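Local atomic coordinates of putative signal transduction protein with CBS domains (Kribbella flavida, PDB entry 4NOC), a protein that is of unknown function but, as a protein with two CBS domains, probably takes part in signalling, perhaps by sensing a small ligand such as an adenine nucleotide. Residues A[26-31]-A[35-40]; A[116-121]-A[136-141]. All blocks are in the same frame, centred on the assembly; numbering follows the deposited sequence.

Overall arrangement
Contact 1 (26-31 with 35-40) and contact 2 (116-121 with 136-141) each tie a helix to other elements of one CBS domain, the first and the second of the chain, and their centres lie about 19 Å apart. Contact 1 is about 6 Å from the centre of the chain, contact 2 about 14 Å. The sheets of the two domains meet between them, where Ile-38 CD1 packs on Ala-137 CB at 3.9 Å, as in the intramolecular CBS pair. Both contacts also touch the second subunit: Leu-29 packs on its Leu-144, and Ala-140 on its Ala-52, so the first domain of each chain faces the second domain of the other.

Contact 1: A[26-31]-A[35-40]; sequences VELLAS and PGLIVV
Leu-37, on the strand 36-40, pushes its branched end against Leu-29 and Leu-28 of the helix 22-31, and these three leucines supply most of the 192 Å² buried here. Leu-37 loses the most surface. Its CB points at the helix, and its CG, trans to the carbonyl carbon (chi1 -65°), carries both methyls into the helix face. Leu-29 has nearly as much surface buried by the contact: its CD2 is 3.6 Å from Leu-37 CG, and its CG is 3.7 Å from Leu-37 CD1, so the two forks mesh at an angle instead of meeting end on. The same CD2 also rests against the backbone, 3.9 Å from the CA of Gly-36. Leu-28, with CG swung trans to its backbone N (chi1 -157°), takes the second methyl of Leu-37, CG to Leu-37 CD2 being 4.2 Å. Helix and strand segments run roughly antiparallel, 139° between their directions and 8.8 Å apart at closest approach. Val-16 of strand 15-17 touches both Leu-28 and Leu-37, while Val-55 of helix 52-59 packs on Leu-29. Strand 15-17, helix 22-31 and strand 36-40 form a beta-alpha-beta unit, and this contact joins the helix to its second strand. The chemistry across it is wholly apolar: Leu-29 and Leu-37 are buried, whereas Leu-28 is partly exposed at the edge, so the fit of the leucines, without polar pairing between the segments, is probably what holds the helix here.

Contact 2: A[116-121]-A[136-141]; sequences AIMARL and GAITAS
Met-118, present as selenomethionine, is the residue of 116-121 that reaches 136-141, spanning the gap from helix 111-121 to the corner where strand 133-139 turns into helix 140-147. The side chain of Met-118 first runs straight, CB directed at the other segment and chi2 -172°, then turns about the CG-SE bond (chi3 58°), which brings CE against the backbone of the corner. That methyl sits 3.5 Å from the carbonyl O of Ile-138 and an equal 3.5 Å from the N of Ala-140, with the C of Thr-139 at 3.7 Å. Behind the methyl, SE lies 4.1 Å from CG2 of Ile-138, the branch trans to that residue's N, and the two side chains pass at a slant; CE also comes to 4.3 Å from CB of Ala-140. Val-126 of strand 125-130 touches both Met-118 and Ile-138, continuing the apolar layer onto the middle strand. Farther along the helix, Ala-119 O accepts a hydrogen bond from Arg-57 NH1 of the second subunit, and Arg-120 NH1 donates one to Gln-65 O of that chain. Thr-139, in the corner met by the methyl, is the N-cap of helix 140-147; its OG1 accepts a hydrogen bond from Arg-142 N, and its CB points away from Met-118. Strand 104-106, helix 111-121, the hairpin of strands 125-130 and 133-139, and helix 140-147 follow one another in the beta-alpha-beta-beta-alpha order of the CBS domain.

Contact 1: A[26-31]-A[35-40]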
loop_
_atom_site.group_PDB
_atom_site.type_symbol
_atom_site.label_atom_id
_atom_site.label_comp_id
_atom_site.label_asym_id
_atom_site.label_seq_id
_atom_site.Cartn_x
_atom_site.Cartn_y
_atom_site.Cartn_z
ATOM N N VAL A 26 4.484 8.294 -13.882
ATOM C CA VAL A 26 5.214 7.047 -13.724
ATOM C C VAL A 26 6.673 7.310 -13.316
ATOM O O VAL A 26 7.224 6.592 -12.470
ATOM C CB VAL A 26 5.127 6.169 -14.989
ATOM C CG1 VAL A 26 5.844 4.838 -14.785
ATOM C CG2 VAL A 26 3.673 5.923 -15.358
ATOM N N GLU A 27 7.289 8.342 -13.895
ATOM C CA GLU A 27 8.636 8.739 -13.490
ATOM C C GLU A 27 8.669 9.040 -11.996
ATOM O O GLU A 27 9.622 8.681 -11.292
ATOM C CB GLU A 27 9.123 9.949 -14.296
ATOM C CG GLU A 27 9.410 9.681 -15.785
ATOM C CD GLU A 27 10.764 8.996 -16.052
ATOM O OE1 GLU A 27 10.979 8.520 -17.194
ATOM O OE2 GLU A 27 11.621 8.936 -15.141
ATOM N N LEU A 28 7.615 9.676 -11.495
ATOM C CA LEU A 28 7.558 10.004 -10.080
ATOM C C LEU A 28 7.356 8.742 -9.234
ATOM O O LEU A 28 8.037 8.552 -8.214
ATOM C CB LEU A 28 6.440 11.004 -9.830
ATOM C CG LEU A 28 6.436 11.919 -8.622
ATOM C CD1 LEU A 28 7.777 12.595 -8.374
ATOM C CD2 LEU A 28 5.368 12.965 -8.900
ATOM N N LEU A 29 6.424 7.884 -9.644
ATOM C CA LEU A 29 6.174 6.651 -8.905
ATOM C C LEU A 29 7.447 5.827 -8.782
ATOM O O LEU A 29 7.712 5.215 -7.745
ATOM C CB LEU A 29 5.106 5.814 -9.597
ATOM C CG LEU A 29 3.683 6.272 -9.329
ATOM C CD1 LEU A 29 2.738 5.607 -10.301
ATOM C CD2 LEU A 29 3.307 5.935 -7.888
ATOM N N ALA A 30 8.238 5.840 -9.847
ATOM C CA ALA A 30 9.417 5.008 -9.930
ATOM C C ALA A 30 10.559 5.573 -9.092
ATOM O O ALA A 30 11.223 4.837 -8.354
ATOM C CB ALA A 30 9.833 4.861 -11.377
ATOM N N SER A 31 10.786 6.879 -9.210
ATOM C CA SER A 31 11.941 7.514 -8.580
ATOM C C SER A 31 11.757 7.641 -7.085
ATOM O O SER A 31 12.579 7.162 -6.303
ATOM C CB SER A 31 12.209 8.893 -9.191
ATOM O OG SER A 31 12.834 8.783 -10.462
ATOM N N PRO A 35 4.268 3.739 -3.198
ATOM C CA PRO A 35 3.155 2.808 -3.379
ATOM C C PRO A 35 2.070 3.470 -4.229
ATOM O O PRO A 35 1.398 2.764 -4.987
ATOM C CB PRO A 35 2.654 2.600 -1.951
ATOM C CG PRO A 35 2.989 3.890 -1.259
ATOM C CD PRO A 35 4.305 4.306 -1.837
ATOM N N GLY A 36 1.920 4.796 -4.112
ATOM C CA GLY A 36 0.899 5.530 -4.846
ATOM C C GLY A 36 1.050 7.044 -4.906
ATOM O O GLY A 36 1.784 7.653 -4.130
ATOM N N LEU A 37 0.350 7.652 -5.859
ATOM C CA LEU A 37 0.287 9.103 -5.972
ATOM C C LEU A 37 -1.110 9.551 -5.568
ATOM O O LEU A 37 -2.082 8.851 -5.849
ATOM C CB LEU A 37 0.556 9.534 -7.420
ATOM C CG LEU A 37 1.949 9.241 -7.987
ATOM C CD1 LEU A 37 2.048 9.642 -9.448
ATOM C CD2 LEU A 37 3.040 9.932 -7.165
ATOM N N ILE A 38 -1.221 10.699 -4.907
ATOM C CA ILE A 38 -2.537 11.303 -4.707
ATOM C C ILE A 38 -2.944 12.078 -5.963
ATOM O O ILE A 38 -2.222 12.957 -6.429
ATOM C CB ILE A 38 -2.597 12.201 -3.463
ATOM C CG1 ILE A 38 -2.554 11.333 -2.198
ATOM C CG2 ILE A 38 -3.868 13.050 -3.480
ATOM C CD1 ILE A 38 -2.647 12.122 -0.926
ATOM N N VAL A 39 -4.093 11.727 -6.523
ATOM C CA VAL A 39 -4.544 12.367 -7.741
ATOM C C VAL A 39 -5.570 13.430 -7.379
ATOM O O VAL A 39 -6.500 13.152 -6.615
ATOM C CB VAL A 39 -5.226 11.355 -8.654
ATOM C CG1 VAL A 39 -5.690 12.033 -9.946
ATOM C CG2 VAL A 39 -4.283 10.192 -8.948
ATOM N N VAL A 40 -5.412 14.636 -7.910
ATOM C CA VAL A 40 -6.425 15.659 -7.709
ATOM C C VAL A 40 -7.035 16.114 -9.035
ATOM O O VAL A 40 -6.493 15.826 -10.112
ATOM C CB VAL A 40 -5.854 16.862 -6.974
ATOM C CG1 VAL A 40 -5.176 16.399 -5.685
ATOM C CG2 VAL A 40 -4.867 17.603 -7.875
#

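Contact 2: A[116-121]-A[136-141]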
loop_
_atom_site.group_PDB
_atom_site.type_symbol
_atom_site.label_atom_id
_atom_site.label_comp_id
_atom_site.label_asym_id
_atom_site.label_seq_id
_atom_site.Cartn_x
_atom_site.Cartn_y
_atom_site.Cartn_z
ATOM N N ALA A 116 -10.192 5.734 14.156
ATOM C CA ALA A 116 -11.484 5.062 14.056
ATOM C C ALA A 116 -11.852 4.970 12.594
ATOM O O ALA A 116 -12.383 3.945 12.127
ATOM C CB ALA A 116 -12.557 5.816 14.844
ATOM N N ILE A 117 -11.553 6.039 11.862
ATOM C CA ILE A 117 -11.882 6.097 10.438
ATOM C C ILE A 117 -11.075 5.067 9.667
ATOM O O ILE A 117 -11.638 4.251 8.927
ATOM C CB ILE A 117 -11.596 7.471 9.850
ATOM C CG1 ILE A 117 -12.638 8.476 10.349
ATOM C CG2 ILE A 117 -11.608 7.396 8.332
ATOM C CD1 ILE A 117 -12.139 9.897 10.302
HETATM N N MSE A 118 -9.758 5.081 9.859
HETATM C CA MSE A 118 -8.914 4.184 9.081
HETATM C C MSE A 118 -9.159 2.739 9.486
HETATM O O MSE A 118 -9.079 1.856 8.652
HETATM C CB MSE A 118 -7.444 4.573 9.177
HETATM C CG MSE A 118 -7.247 6.059 8.887
HETATM SE SE MSE A 118 -5.334 6.487 8.770
HETATM C CE MSE A 118 -4.841 5.253 7.328
ATOM N N ALA A 119 -9.515 2.493 10.743
ATOM C CA ALA A 119 -9.858 1.116 11.144
ATOM C C ALA A 119 -11.149 0.663 10.471
ATOM O O ALA A 119 -11.238 -0.438 9.915
ATOM C CB ALA A 119 -10.004 1.019 12.631
ATOM N N ARG A 120 -12.163 1.516 10.553
ATOM C CA ARG A 120 -13.471 1.189 10.003
ATOM C C ARG A 120 -13.373 0.946 8.494
ATOM O O ARG A 120 -13.888 -0.056 7.987
ATOM C CB ARG A 120 -14.458 2.331 10.296
ATOM C CG ARG A 120 -15.868 2.120 9.775
ATOM C CD ARG A 120 -16.711 3.403 9.931
ATOM N NE ARG A 120 -18.012 3.230 9.308
ATOM C CZ ARG A 120 -19.126 2.917 9.958
ATOM N NH1 ARG A 120 -19.117 2.781 11.283
ATOM N NH2 ARG A 120 -20.258 2.758 9.281
ATOM N N LEU A 121 -12.709 1.857 7.783
ATOM C CA LEU A 121 -12.631 1.751 6.323
ATOM C C LEU A 121 -11.511 0.820 5.875
ATOM O O LEU A 121 -11.518 0.368 4.740
ATOM C CB LEU A 121 -12.411 3.119 5.689
ATOM C CG LEU A 121 -13.465 4.195 5.932
ATOM C CD1 LEU A 121 -13.127 5.454 5.126
ATOM C CD2 LEU A 121 -14.836 3.670 5.555
ATOM N N GLY A 136 -1.378 17.224 3.124
ATOM C CA GLY A 136 -0.578 16.018 3.252
ATOM C C GLY A 136 -1.445 14.764 3.338
ATOM O O GLY A 136 -2.645 14.805 3.016
ATOM N N ALA A 137 -0.846 13.652 3.773
ATOM C CA ALA A 137 -1.577 12.393 3.912
ATOM C C ALA A 137 -1.154 11.644 5.170
ATOM O O ALA A 137 -0.098 11.930 5.751
ATOM C CB ALA A 137 -1.374 11.520 2.686
ATOM N N ILE A 138 -1.992 10.703 5.595
ATOM C CA ILE A 138 -1.689 9.838 6.727
ATOM C C ILE A 138 -1.873 8.395 6.273
ATOM O O ILE A 138 -3.002 7.958 6.012
ATOM C CB ILE A 138 -2.641 10.094 7.902
ATOM C CG1 ILE A 138 -2.599 11.554 8.323
ATOM C CG2 ILE A 138 -2.288 9.205 9.098
ATOM C CD1 ILE A 138 -3.719 11.926 9.251
ATOM N N THR A 139 -0.769 7.656 6.167
ATOM C CA THR A 139 -0.850 6.259 5.766
ATOM C C THR A 139 -1.188 5.397 6.975
ATOM O O THR A 139 -1.073 5.844 8.115
ATOM C CB THR A 139 0.480 5.749 5.246
ATOM O OG1 THR A 139 1.447 5.852 6.302
ATOM C CG2 THR A 139 0.937 6.576 4.048
ATOM N N ALA A 140 -1.576 4.157 6.709
ATOM C CA ALA A 140 -1.827 3.189 7.756
ATOM C C ALA A 140 -0.581 3.042 8.657
ATOM O O ALA A 140 -0.709 3.026 9.873
ATOM C CB ALA A 140 -2.250 1.825 7.142
ATOM N N SER A 141 0.619 2.961 8.075
ATOM C CA SER A 141 1.817 2.762 8.908
ATOM C C SER A 141 2.157 4.020 9.723
ATOM O O SER A 141 2.691 3.940 10.826
ATOM C CB SER A 141 3.023 2.262 8.089
ATOM O OG SER A 141 3.580 3.268 7.261
#